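Local coordinates for protein importin subunit beta-1 (Saccharomyces cerevisiae, PDB 5OWU) that carries proteins into the nucleus as the importin beta subunit, pairing with importin alpha, which recognises the classical nuclear localization signal of the cargo, at residues 80-85 / 122-126; 409-414 / 445-451; 477-482 / 526-530. All coordinates share one frame. Residue numbers count along the deposited sequence, not the author numbering.

Interaction 1: 80-85 / 122-126; sequences FAQRWI and IADIE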
ATOM      1  N   PHE A  80     -14.663 -23.673  -7.348  1.00 30.90           N
ATOM      2  CA  PHE A  80     -14.016 -24.810  -6.701  1.00 30.86           C
ATOM      3  C   PHE A  80     -14.922 -25.432  -5.649  1.00 28.33           C
ATOM      4  O   PHE A  80     -15.006 -26.664  -5.534  1.00 30.60           O
ATOM      5  CB  PHE A  80     -12.695 -24.373  -6.059  1.00 31.76           C
ATOM      6  CG  PHE A  80     -11.583 -24.074  -7.037  1.00 39.67           C
ATOM      7  CD1 PHE A  80     -11.677 -24.419  -8.377  1.00 28.80           C
ATOM      8  CD2 PHE A  80     -10.417 -23.461  -6.594  1.00 31.85           C
ATOM      9  CE1 PHE A  80     -10.643 -24.140  -9.254  1.00 32.79           C
ATOM     10  CE2 PHE A  80      -9.384 -23.189  -7.467  1.00 41.42           C
ATOM     11  CZ  PHE A  80      -9.502 -23.527  -8.805  1.00 33.19           C
ATOM     12  N   ALA A  81     -15.613 -24.599  -4.870  1.00 29.74           N
ATOM     13  CA  ALA A  81     -16.501 -25.129  -3.842  1.00 28.01           C
ATOM     14  C   ALA A  81     -17.600 -25.973  -4.471  1.00 31.53           C
ATOM     15  O   ALA A  81     -17.853 -27.109  -4.046  1.00 28.59           O
ATOM     16  CB  ALA A  81     -17.100 -23.988  -3.015  1.00 30.93           C
ATOM     17  N   GLN A  82     -18.267 -25.436  -5.495  1.00 29.45           N
ATOM     18  CA  GLN A  82     -19.347 -26.191  -6.119  1.00 26.76           C
ATOM     19  C   GLN A  82     -18.835 -27.455  -6.806  1.00 26.89           C
ATOM     20  O   GLN A  82     -19.533 -28.479  -6.821  1.00 25.17           O
ATOM     21  CB  GLN A  82     -20.103 -25.313  -7.114  1.00 32.52           C
ATOM     22  CG  GLN A  82     -21.230 -26.065  -7.826  1.00 48.55           C
ATOM     23  CD  GLN A  82     -22.118 -25.164  -8.657  1.00 55.58           C
ATOM     24  OE1 GLN A  82     -22.248 -23.971  -8.383  1.00 65.35           O
ATOM     25  NE2 GLN A  82     -22.737 -25.735  -9.683  1.00 52.36           N
ATOM     26  N   ARG A  83     -17.632 -27.409  -7.386  1.00 27.78           N
ATOM     27  CA  ARG A  83     -17.078 -28.613  -8.001  1.00 30.86           C
ATOM     28  C   ARG A  83     -16.804 -29.692  -6.957  1.00 33.45           C
ATOM     29  O   ARG A  83     -17.097 -30.869  -7.183  1.00 23.62           O
ATOM     30  CB  ARG A  83     -15.800 -28.289  -8.777  1.00 26.93           C
ATOM     31  CG  ARG A  83     -15.141 -29.544  -9.351  1.00 33.61           C
ATOM     32  CD  ARG A  83     -13.986 -29.237 -10.266  1.00 27.79           C
ATOM     33  NE  ARG A  83     -12.915 -28.515  -9.591  1.00 30.17           N
ATOM     34  CZ  ARG A  83     -11.748 -28.233 -10.159  1.00 32.47           C
ATOM     35  NH1 ARG A  83     -11.511 -28.629 -11.398  1.00 30.95           N
ATOM     36  NH2 ARG A  83     -10.815 -27.564  -9.492  1.00 33.03           N
ATOM     37  N   TRP A  84     -16.218 -29.324  -5.818  1.00 22.12           N
ATOM     38  CA  TRP A  84     -16.052 -30.291  -4.737  1.00 24.34           C
ATOM     39  C   TRP A  84     -17.397 -30.862  -4.307  1.00 26.09           C
ATOM     40  O   TRP A  84     -17.553 -32.082  -4.149  1.00 23.52           O
ATOM     41  CB  TRP A  84     -15.352 -29.635  -3.544  1.00 24.03           C
ATOM     42  CG  TRP A  84     -15.304 -30.511  -2.329  1.00 22.72           C
ATOM     43  CD1 TRP A  84     -16.148 -30.471  -1.262  1.00 22.82           C
ATOM     44  CD2 TRP A  84     -14.371 -31.565  -2.061  1.00 22.24           C
ATOM     45  NE1 TRP A  84     -15.797 -31.425  -0.342  1.00 25.85           N
ATOM     46  CE2 TRP A  84     -14.710 -32.112  -0.806  1.00 21.62           C
ATOM     47  CE3 TRP A  84     -13.280 -32.094  -2.754  1.00 23.64           C
ATOM     48  CZ2 TRP A  84     -13.994 -33.159  -0.227  1.00 29.37           C
ATOM     49  CZ3 TRP A  84     -12.574 -33.137  -2.183  1.00 25.48           C
ATOM     50  CH2 TRP A  84     -12.932 -33.659  -0.932  1.00 29.03           C
ATOM     51  N   ILE A  85     -18.388 -29.993  -4.129  1.00 26.28           N
ATOM     52  CA  ILE A  85     -19.664 -30.429  -3.576  1.00 23.21           C
ATOM     53  C   ILE A  85     -20.382 -31.381  -4.527  1.00 27.40           C
ATOM     54  O   ILE A  85     -20.929 -32.404  -4.094  1.00 25.17           O
ATOM     55  CB  ILE A  85     -20.526 -29.202  -3.226  1.00 23.90           C
ATOM     56  CG1 ILE A  85     -19.906 -28.488  -2.016  1.00 31.26           C
ATOM     57  CG2 ILE A  85     -21.974 -29.610  -2.950  1.00 23.97           C
ATOM     58  CD1 ILE A  85     -20.459 -27.121  -1.751  1.00 37.39           C
ATOM     59  N   ILE A 122     -10.438 -28.161   2.317  1.00 20.78           N
ATOM     60  CA  ILE A 122     -11.692 -28.903   2.340  1.00 23.33           C
ATOM     61  C   ILE A 122     -12.614 -28.333   3.411  1.00 25.84           C
ATOM     62  O   ILE A 122     -13.803 -28.107   3.171  1.00 24.41           O
ATOM     63  CB  ILE A 122     -11.425 -30.403   2.558  1.00 20.58           C
ATOM     64  CG1 ILE A 122     -10.656 -30.985   1.365  1.00 21.39           C
ATOM     65  CG2 ILE A 122     -12.741 -31.166   2.753  1.00 20.89           C
ATOM     66  CD1 ILE A 122     -10.005 -32.323   1.658  1.00 23.83           C
ATOM     67  N   ALA A 123     -12.073 -28.088   4.608  1.00 29.18           N
ATOM     68  CA  ALA A 123     -12.870 -27.521   5.692  1.00 24.51           C
ATOM     69  C   ALA A 123     -13.463 -26.182   5.292  1.00 20.95           C
ATOM     70  O   ALA A 123     -14.622 -25.894   5.597  1.00 28.30           O
ATOM     71  CB  ALA A 123     -12.013 -27.357   6.953  1.00 26.43           C
ATOM     72  N   ASP A 124     -12.672 -25.340   4.625  1.00 19.79           N
ATOM     73  CA  ASP A 124     -13.181 -24.052   4.185  1.00 22.66           C
ATOM     74  C   ASP A 124     -14.357 -24.223   3.242  1.00 25.46           C
ATOM     75  O   ASP A 124     -15.228 -23.349   3.179  1.00 28.19           O
ATOM     76  CB  ASP A 124     -12.076 -23.244   3.511  1.00 26.16           C
ATOM     77  CG  ASP A 124     -11.149 -22.573   4.516  1.00 38.37           C
ATOM     78  OD1 ASP A 124     -11.499 -22.525   5.708  1.00 32.70           O
ATOM     79  OD2 ASP A 124     -10.075 -22.091   4.116  1.00 41.12           O
ATOM     80  N   ILE A 125     -14.411 -25.333   2.503  1.00 28.24           N
ATOM     81  CA  ILE A 125     -15.601 -25.578   1.692  1.00 28.46           C
ATOM     82  C   ILE A 125     -16.749 -26.123   2.538  1.00 27.68           C
ATOM     83  O   ILE A 125     -17.885 -25.657   2.435  1.00 29.01           O
ATOM     84  CB  ILE A 125     -15.274 -26.529   0.532  1.00 22.45           C
ATOM     85  CG1 ILE A 125     -14.349 -25.834  -0.461  1.00 26.12           C
ATOM     86  CG2 ILE A 125     -16.566 -26.971  -0.173  1.00 25.15           C
ATOM     87  CD1 ILE A 125     -13.581 -26.796  -1.345  1.00 22.18           C
ATOM     88  N   GLU A 126     -16.485 -27.124   3.375  1.00 25.48           N
ATOM     89  CA  GLU A 126     -17.563 -27.910   3.963  1.00 21.38           C
ATOM     90  C   GLU A 126     -18.142 -27.316   5.247  1.00 32.89           C
ATOM     91  O   GLU A 126     -19.360 -27.358   5.444  1.00 30.33           O
ATOM     92  CB  GLU A 126     -17.076 -29.331   4.231  1.00 21.74           C
ATOM     93  CG  GLU A 126     -16.714 -30.099   2.942  1.00 26.43           C
ATOM     94  CD  GLU A 126     -16.822 -31.602   3.105  1.00 33.09           C
ATOM     95  OE1 GLU A 126     -16.939 -32.079   4.255  1.00 28.24           O
ATOM     96  OE2 GLU A 126     -16.791 -32.312   2.077  1.00 27.27           O
TER

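Interaction 2: 409-414 / 445-451; sequences VHQALP and SIDPQQH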
ATOM      1  N   VAL A 409      10.703  25.687  18.166  1.00 25.43           N
ATOM      2  CA  VAL A 409      11.628  25.742  17.041  1.00 24.40           C
ATOM      3  C   VAL A 409      12.508  26.974  17.158  1.00 28.24           C
ATOM      4  O   VAL A 409      13.733  26.898  17.019  1.00 29.88           O
ATOM      5  CB  VAL A 409      10.859  25.719  15.708  1.00 22.59           C
ATOM      6  CG1 VAL A 409      11.757  26.162  14.553  1.00 22.24           C
ATOM      7  CG2 VAL A 409      10.303  24.325  15.452  1.00 24.49           C
ATOM      8  N   HIS A 410      11.898  28.131  17.416  1.00 22.96           N
ATOM      9  CA  HIS A 410      12.701  29.329  17.631  1.00 34.13           C
ATOM     10  C   HIS A 410      13.739  29.103  18.727  1.00 32.72           C
ATOM     11  O   HIS A 410      14.905  29.481  18.577  1.00 32.58           O
ATOM     12  CB  HIS A 410      11.801  30.515  17.987  1.00 35.97           C
ATOM     13  CG  HIS A 410      12.529  31.821  18.041  1.00 55.52           C
ATOM     14  ND1 HIS A 410      13.209  32.249  19.161  1.00 57.20           N
ATOM     15  CD2 HIS A 410      12.698  32.786  17.107  1.00 65.17           C
ATOM     16  CE1 HIS A 410      13.759  33.426  18.916  1.00 58.09           C
ATOM     17  NE2 HIS A 410      13.463  33.774  17.677  1.00 54.89           N
ATOM     18  N   GLN A 411      13.339  28.469  19.832  1.00 33.15           N
ATOM     19  CA  GLN A 411      14.273  28.271  20.939  1.00 36.46           C
ATOM     20  C   GLN A 411      15.400  27.308  20.567  1.00 37.15           C
ATOM     21  O   GLN A 411      16.557  27.522  20.948  1.00 32.82           O
ATOM     22  CB  GLN A 411      13.513  27.762  22.168  1.00 37.79           C
ATOM     23  CG  GLN A 411      14.387  27.296  23.321  1.00 53.51           C
ATOM     24  CD  GLN A 411      13.569  26.916  24.541  1.00 47.43           C
ATOM     25  OE1 GLN A 411      13.261  25.741  24.761  1.00 48.90           O
ATOM     26  NE2 GLN A 411      13.205  27.913  25.339  1.00 47.79           N
ATOM     27  N   ALA A 412      15.092  26.246  19.824  1.00 33.11           N
ATOM     28  CA  ALA A 412      16.035  25.151  19.620  1.00 33.94           C
ATOM     29  C   ALA A 412      16.842  25.260  18.333  1.00 26.85           C
ATOM     30  O   ALA A 412      17.831  24.534  18.177  1.00 24.78           O
ATOM     31  CB  ALA A 412      15.289  23.813  19.620  1.00 34.24           C
ATOM     32  N   LEU A 413      16.460  26.136  17.414  1.00 25.71           N
ATOM     33  CA  LEU A 413      17.086  26.121  16.098  1.00 29.20           C
ATOM     34  C   LEU A 413      18.580  26.398  16.169  1.00 32.27           C
ATOM     35  O   LEU A 413      19.334  25.723  15.451  1.00 32.04           O
ATOM     36  CB  LEU A 413      16.372  27.120  15.178  1.00 27.02           C
ATOM     37  CG  LEU A 413      16.504  26.977  13.657  1.00 41.20           C
ATOM     38  CD1 LEU A 413      16.487  25.536  13.170  1.00 35.18           C
ATOM     39  CD2 LEU A 413      15.365  27.755  13.024  1.00 45.75           C
ATOM     40  N   PRO A 414      19.079  27.318  16.996  1.00 35.33           N
ATOM     41  CA  PRO A 414      20.543  27.472  17.085  1.00 32.44           C
ATOM     42  C   PRO A 414      21.264  26.178  17.436  1.00 30.81           C
ATOM     43  O   PRO A 414      22.220  25.800  16.744  1.00 31.87           O
ATOM     44  CB  PRO A 414      20.713  28.556  18.160  1.00 36.54           C
ATOM     45  CG  PRO A 414      19.446  29.355  18.079  1.00 38.12           C
ATOM     46  CD  PRO A 414      18.362  28.369  17.741  1.00 31.64           C
ATOM     47  N   SER A 445       7.980  28.730  10.901  1.00 51.42           N
ATOM     48  CA  SER A 445       8.714  28.834  12.166  1.00 47.17           C
ATOM     49  C   SER A 445      10.141  29.338  11.955  1.00 50.53           C
ATOM     50  O   SER A 445      10.783  29.781  12.918  1.00 48.92           O
ATOM     51  CB  SER A 445       8.781  27.480  12.898  1.00 47.46           C
ATOM     52  OG  SER A 445       9.343  26.453  12.089  1.00 59.63           O
ATOM     53  N   ILE A 446      10.664  29.256  10.734  1.00 52.45           N
ATOM     54  CA  ILE A 446      12.029  29.682  10.444  1.00 52.65           C
ATOM     55  C   ILE A 446      11.981  31.127   9.960  1.00 51.68           C
ATOM     56  O   ILE A 446      11.606  31.402   8.817  1.00 51.22           O
ATOM     57  CB  ILE A 446      12.685  28.771   9.408  1.00 42.43           C
ATOM     58  CG1 ILE A 446      12.490  27.300   9.796  1.00 36.63           C
ATOM     59  CG2 ILE A 446      14.172  29.125   9.284  1.00 48.83           C
ATOM     60  CD1 ILE A 446      12.912  26.317   8.716  1.00 46.34           C
ATOM     61  N   ASP A 447      12.376  32.049  10.827  1.00 46.13           N
ATOM     62  CA  ASP A 447      12.256  33.466  10.518  1.00 46.18           C
ATOM     63  C   ASP A 447      13.085  33.806   9.279  1.00 52.49           C
ATOM     64  O   ASP A 447      14.292  33.530   9.258  1.00 47.14           O
ATOM     65  CB  ASP A 447      12.721  34.296  11.710  1.00 55.61           C
ATOM     66  CG  ASP A 447      12.545  35.782  11.492  1.00 60.26           C
ATOM     67  OD1 ASP A 447      11.438  36.292  11.769  1.00 67.09           O
ATOM     68  OD2 ASP A 447      13.506  36.442  11.043  1.00 56.34           O
ATOM     69  N   PRO A 448      12.491  34.422   8.247  1.00 57.81           N
ATOM     70  CA  PRO A 448      13.258  34.693   7.015  1.00 60.30           C
ATOM     71  C   PRO A 448      14.560  35.444   7.237  1.00 61.49           C
ATOM     72  O   PRO A 448      15.548  35.162   6.547  1.00 53.54           O
ATOM     73  CB  PRO A 448      12.274  35.516   6.173  1.00 52.11           C
ATOM     74  CG  PRO A 448      10.937  35.098   6.644  1.00 52.32           C
ATOM     75  CD  PRO A 448      11.085  34.843   8.117  1.00 66.00           C
ATOM     76  N   GLN A 449      14.590  36.406   8.157  1.00 57.12           N
ATOM     77  CA  GLN A 449      15.809  37.172   8.393  1.00 64.13           C
ATOM     78  C   GLN A 449      16.738  36.488   9.386  1.00 50.68           C
ATOM     79  O   GLN A 449      17.954  36.448   9.172  1.00 57.78           O
ATOM     80  CB  GLN A 449      15.469  38.579   8.901  1.00 67.21           C
ATOM     81  CG  GLN A 449      15.227  39.605   7.803  1.00 66.42           C
ATOM     82  CD  GLN A 449      13.868  39.456   7.153  1.00 78.45           C
ATOM     83  OE1 GLN A 449      12.843  39.412   7.835  1.00 78.76           O
ATOM     84  NE2 GLN A 449      13.851  39.376   5.826  1.00 79.96           N
ATOM     85  N   GLN A 450      16.185  35.928  10.461  1.00 66.27           N
ATOM     86  CA  GLN A 450      17.010  35.469  11.570  1.00 65.27           C
ATOM     87  C   GLN A 450      17.629  34.102  11.301  1.00 52.08           C
ATOM     88  O   GLN A 450      18.821  33.900  11.555  1.00 65.68           O
ATOM     89  CB  GLN A 450      16.179  35.440  12.855  1.00 65.34           C
ATOM     90  CG  GLN A 450      16.916  34.872  14.049  1.00 67.13           C
ATOM     91  CD  GLN A 450      16.267  35.255  15.369  1.00 79.03           C
ATOM     92  OE1 GLN A 450      15.140  35.758  15.399  1.00 80.32           O
ATOM     93  NE2 GLN A 450      16.980  35.027  16.467  1.00 64.76           N
ATOM     94  N   HIS A 451      16.847  33.145  10.794  1.00 42.51           N
ATOM     95  CA  HIS A 451      17.307  31.765  10.732  1.00 50.11           C
ATOM     96  C   HIS A 451      17.269  31.119   9.355  1.00 36.37           C
ATOM     97  O   HIS A 451      18.015  30.161   9.134  1.00 41.58           O
ATOM     98  CB  HIS A 451      16.489  30.898  11.697  1.00 54.55           C
ATOM     99  CG  HIS A 451      16.796  31.165  13.137  1.00 58.04           C
ATOM    100  ND1 HIS A 451      15.813  31.346  14.084  1.00 60.83           N
ATOM    101  CD2 HIS A 451      17.978  31.286  13.788  1.00 52.23           C
ATOM    102  CE1 HIS A 451      16.375  31.565  15.259  1.00 61.85           C
ATOM    103  NE2 HIS A 451      17.687  31.535  15.108  1.00 65.23           N
TER

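Interaction 3: 477-482 / 526-530; sequences IINLVE and TMVEY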
ATOM      1  N   ILE A 477      15.561  20.329   1.555  1.00 26.65           N
ATOM      2  CA  ILE A 477      15.377  21.420   0.602  1.00 23.03           C
ATOM      3  C   ILE A 477      14.033  21.287  -0.098  1.00 20.67           C
ATOM      4  O   ILE A 477      13.295  22.270  -0.258  1.00 25.21           O
ATOM      5  CB  ILE A 477      16.549  21.457  -0.397  1.00 22.24           C
ATOM      6  CG1 ILE A 477      17.818  21.936   0.316  1.00 28.27           C
ATOM      7  CG2 ILE A 477      16.230  22.360  -1.577  1.00 24.07           C
ATOM      8  CD1 ILE A 477      19.090  21.722  -0.472  1.00 26.95           C
ATOM      9  N   ILE A 478      13.680  20.068  -0.508  1.00 24.82           N
ATOM     10  CA  ILE A 478      12.357  19.849  -1.086  1.00 24.95           C
ATOM     11  C   ILE A 478      11.281  20.371  -0.137  1.00 23.09           C
ATOM     12  O   ILE A 478      10.402  21.145  -0.533  1.00 25.11           O
ATOM     13  CB  ILE A 478      12.159  18.360  -1.423  1.00 25.04           C
ATOM     14  CG1 ILE A 478      13.022  17.992  -2.631  1.00 22.43           C
ATOM     15  CG2 ILE A 478      10.684  18.050  -1.718  1.00 25.61           C
ATOM     16  CD1 ILE A 478      13.137  16.489  -2.873  1.00 27.50           C
ATOM     17  N   ASN A 479      11.354  19.983   1.142  1.00 28.18           N
ATOM     18  CA  ASN A 479      10.349  20.443   2.108  1.00 25.64           C
ATOM     19  C   ASN A 479      10.310  21.965   2.200  1.00 26.41           C
ATOM     20  O   ASN A 479       9.229  22.571   2.226  1.00 28.26           O
ATOM     21  CB  ASN A 479      10.629  19.848   3.482  1.00 24.85           C
ATOM     22  CG  ASN A 479      10.406  18.365   3.521  1.00 34.45           C
ATOM     23  OD1 ASN A 479       9.882  17.790   2.575  1.00 33.40           O
ATOM     24  ND2 ASN A 479      10.786  17.732   4.629  1.00 30.60           N
ATOM     25  N   LEU A 480      11.481  22.600   2.284  1.00 24.50           N
ATOM     26  CA  LEU A 480      11.526  24.054   2.379  1.00 24.91           C
ATOM     27  C   LEU A 480      10.819  24.702   1.204  1.00 30.39           C
ATOM     28  O   LEU A 480       9.992  25.606   1.382  1.00 29.80           O
ATOM     29  CB  LEU A 480      12.972  24.541   2.443  1.00 31.72           C
ATOM     30  CG  LEU A 480      13.664  24.497   3.796  1.00 36.52           C
ATOM     31  CD1 LEU A 480      15.139  24.823   3.614  1.00 41.21           C
ATOM     32  CD2 LEU A 480      13.012  25.469   4.769  1.00 30.66           C
ATOM     33  N   VAL A 481      11.153  24.269  -0.014  1.00 23.97           N
ATOM     34  CA  VAL A 481      10.567  24.883  -1.200  1.00 23.67           C
ATOM     35  C   VAL A 481       9.063  24.638  -1.236  1.00 26.11           C
ATOM     36  O   VAL A 481       8.274  25.553  -1.496  1.00 30.65           O
ATOM     37  CB  VAL A 481      11.262  24.356  -2.469  1.00 26.31           C
ATOM     38  CG1 VAL A 481      10.549  24.837  -3.734  1.00 27.46           C
ATOM     39  CG2 VAL A 481      12.713  24.792  -2.477  1.00 35.91           C
ATOM     40  N   GLU A 482       8.645  23.398  -0.967  1.00 32.08           N
ATOM     41  CA  GLU A 482       7.224  23.066  -1.021  1.00 30.91           C
ATOM     42  C   GLU A 482       6.418  23.898  -0.030  1.00 30.03           C
ATOM     43  O   GLU A 482       5.325  24.382  -0.353  1.00 32.08           O
ATOM     44  CB  GLU A 482       7.025  21.573  -0.746  1.00 26.18           C
ATOM     45  CG  GLU A 482       7.303  20.671  -1.934  1.00 29.99           C
ATOM     46  CD  GLU A 482       7.140  19.199  -1.599  1.00 37.33           C
ATOM     47  OE1 GLU A 482       7.008  18.865  -0.402  1.00 37.23           O
ATOM     48  OE2 GLU A 482       7.152  18.375  -2.533  1.00 33.46           O
ATOM     49  N   THR A 526      11.837  19.347  -7.977  1.00 26.83           N
ATOM     50  CA  THR A 526      11.062  20.280  -7.168  1.00 24.50           C
ATOM     51  C   THR A 526      11.422  21.718  -7.525  1.00 30.08           C
ATOM     52  O   THR A 526      10.534  22.557  -7.736  1.00 27.67           O
ATOM     53  CB  THR A 526      11.303  20.003  -5.678  1.00 28.09           C
ATOM     54  OG1 THR A 526      10.802  18.703  -5.345  1.00 28.17           O
ATOM     55  CG2 THR A 526      10.616  21.033  -4.803  1.00 25.37           C
ATOM     56  N   MET A 527      12.726  22.019  -7.639  1.00 25.34           N
ATOM     57  CA  MET A 527      13.102  23.399  -7.932  1.00 24.88           C
ATOM     58  C   MET A 527      12.458  23.842  -9.234  1.00 29.66           C
ATOM     59  O   MET A 527      11.977  24.979  -9.353  1.00 25.50           O
ATOM     60  CB  MET A 527      14.619  23.557  -8.025  1.00 26.30           C
ATOM     61  CG  MET A 527      15.396  23.099  -6.817  1.00 25.44           C
ATOM     62  SD  MET A 527      14.806  23.828  -5.298  1.00 30.53           S
ATOM     63  CE  MET A 527      15.511  25.475  -5.373  1.00 33.89           C
ATOM     64  N   VAL A 528      12.422  22.943 -10.217  1.00 29.19           N
ATOM     65  CA  VAL A 528      11.832  23.295 -11.499  1.00 29.63           C
ATOM     66  C   VAL A 528      10.350  23.567 -11.322  1.00 32.59           C
ATOM     67  O   VAL A 528       9.826  24.593 -11.771  1.00 30.31           O
ATOM     68  CB  VAL A 528      12.074  22.180 -12.530  1.00 34.55           C
ATOM     69  CG1 VAL A 528      11.271  22.447 -13.810  1.00 29.02           C
ATOM     70  CG2 VAL A 528      13.541  22.068 -12.841  1.00 29.13           C
ATOM     71  N   GLU A 529       9.666  22.675 -10.612  1.00 28.89           N
ATOM     72  CA  GLU A 529       8.213  22.717 -10.615  1.00 29.77           C
ATOM     73  C   GLU A 529       7.687  23.924  -9.850  1.00 31.43           C
ATOM     74  O   GLU A 529       6.616  24.441 -10.180  1.00 27.55           O
ATOM     75  CB  GLU A 529       7.682  21.397 -10.067  1.00 38.62           C
ATOM     76  CG  GLU A 529       7.963  20.243 -11.059  1.00 43.92           C
ATOM     77  CD  GLU A 529       7.630  18.863 -10.523  1.00 49.12           C
ATOM     78  OE1 GLU A 529       7.666  18.670  -9.288  1.00 45.75           O
ATOM     79  OE2 GLU A 529       7.347  17.966 -11.352  1.00 48.26           O
ATOM     80  N   TYR A 530       8.446  24.431  -8.880  1.00 31.72           N
ATOM     81  CA  TYR A 530       8.042  25.615  -8.136  1.00 24.90           C
ATOM     82  C   TYR A 530       8.693  26.898  -8.635  1.00 24.07           C
ATOM     83  O   TYR A 530       8.454  27.958  -8.050  1.00 27.63           O
ATOM     84  CB  TYR A 530       8.350  25.426  -6.646  1.00 29.64           C
ATOM     85  CG  TYR A 530       7.381  24.485  -5.964  1.00 28.05           C
ATOM     86  CD1 TYR A 530       7.608  23.115  -5.940  1.00 30.45           C
ATOM     87  CD2 TYR A 530       6.227  24.971  -5.365  1.00 35.31           C
ATOM     88  CE1 TYR A 530       6.713  22.252  -5.323  1.00 31.05           C
ATOM     89  CE2 TYR A 530       5.327  24.118  -4.749  1.00 42.65           C
ATOM     90  CZ  TYR A 530       5.576  22.764  -4.727  1.00 34.82           C
ATOM     91  OH  TYR A 530       4.684  21.926  -4.105  1.00 41.78           O
TER
HETATM   92  O   HOH W   1       8.110  18.736  -5.134  1.00 35.70           O

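Interaction 1: 80-85 / 122-126
Two helices cross almost at right angles: the axes of 80-85 and 122-126 make an angle of 86° and come within 10.0 Å of each other, so the contact is made by about one turn of each segment. The first segment opens with F80, whose ring leads away from the other helix; its carbonyl O lies 4.4 Å from I125 CD1. A81 stands where the backbones are nearest, its CA 5.6 Å from that of I125. Alanine's small methyl lets the backbones come this close, and its CB rests 4.2 Å from I125 CG2. W84, three residues on, points at the other helix and contributes most of this segment's share of the buried surface. Its CD1 is 3.7 Å from I125 CG2 and its CZ2 3.8 Å from I122 CG2, with I122 covering one face of the indole. At the ring edge, W84 NE1 donates a nearly straight hydrogen bond to E126 OE2 (2.8 Å, 163°). Tryptophan suits the place because it is broad and apolar yet carries one N-H that needs an acceptor in a buried setting. The other carboxylate oxygen, OE1, forms a salt bridge with K97, so the charge is balanced too. I85 ends the segment, its CG1 4.1 Å from I125 CG2, so that I125 fits among A81, W84 and I85. The contact thus joins helix 74-87 to the last turn of helix 109-126, in HEAT 3; helix 90-104 flanks it, I96 touching W84 and I122, and helix 149-165 meets A123 and D124.

Interaction 2: 409-414 / 445-451
In the loop after helix 425-442, S445 sets its OG 3.5 Å from V409 CG1; a small side chain suits this position, where the CA atoms of S445 and V409 are 6.5 Å apart. I446 follows with an apolar contact, CG2 to L413 CD2 at 4.2 Å. D447 then shapes the loop: its OD2 accepts from Q450 N at 2.8 Å, an Asx motif, and aspartate's short carboxylate suits backbone N-H groups so near in sequence. The turn brings Q450 round to the helix, where its OE1 takes a weak hydrogen bond from H410 NE2 (3.5 Å). H451, at the N-cap position of the next helix, covers the most surface. L413 lies over one face of its imidazole, L413 CD2 being 3.6 Å from H451 CB, and P414 CG sits 4.1 Å from H451 NE2. The ring also turns its edge to the face of H410, a T-shaped pair with centroids 5.6 Å apart, so an imidazole suits the spot: flat face to L413, edge to H410. The loop leads from HEAT 10 into HEAT 11 and packs back on HEAT 10's first helix, 402-418; helix 425-442 touches V409 and S445 through I438, and helix 452-463 touches I446.

Interaction 3: 477-482 / 526-530
Apolar packing makes up most of this contact. V481 points at the other segment and meets three residues: its CG2 lies 3.6 Å from M527 SD, its CG1 4.0 Å from T526 CG2, and the same CG1 3.7 Å from Y530 CB. A beta-branched valine is compact enough to sit between them. M527 leaves its helix sideways, but its flexible chain, with all three chi angles in the m well, brings the sulfur back to V481 and to within 4.2 Å of I477 CG2. I478 CG1 makes a van der Waals contact with the hydroxyl oxygen of T526, OG1, at 3.6 Å.

The segments 477-482 and 526-530 run nearly parallel, their axes 9° apart and 10.0 Å from each other at closest approach, as expected for equivalent helices of consecutive HEAT repeats: 467-484 closes HEAT 11 and 516-530 closes HEAT 12. Helix 496-507 lies alongside both, its Y496 touching V481 and Y530.

At the more exposed margin the aromatic ring of Y530 lies against E482, with the E482 CA over one face and E482 CG 3.6 Å from Y530 OH, so the aliphatic part of the glutamate packs there.

Polar contact between the segments is indirect, for no direct hydrogen bond joins them. One water donates to E482 OE2 at 2.8 Å and is also hydrogen-bonded to T526 OG1 at 2.7 Å. Threonine suits this spot by offering its methyl to V481 and its hydroxyl to the water.

The three contacts follow one another along the chain, each closing before the next opens, as expected in a solenoid of successive HEAT repeats. Interaction 1, in the N-terminal part, lies on the opposite side of the chain's centre from the others, with centres about 67 Å from interaction 2 and 57 Å from interaction 3. Interactions 2 and 3 are neighbours, centres about 20 Å apart, and touch where I446 CD1 meets L480 CD2 at 4.0 Å. Helix 452-463, after the loop of interaction 2, pairs with helix 467-484 of interaction 3 in HEAT 11. Such repeat-to-repeat stacking builds the curved, flexible superhelix with which importin beta proteins wrap around their binding partners.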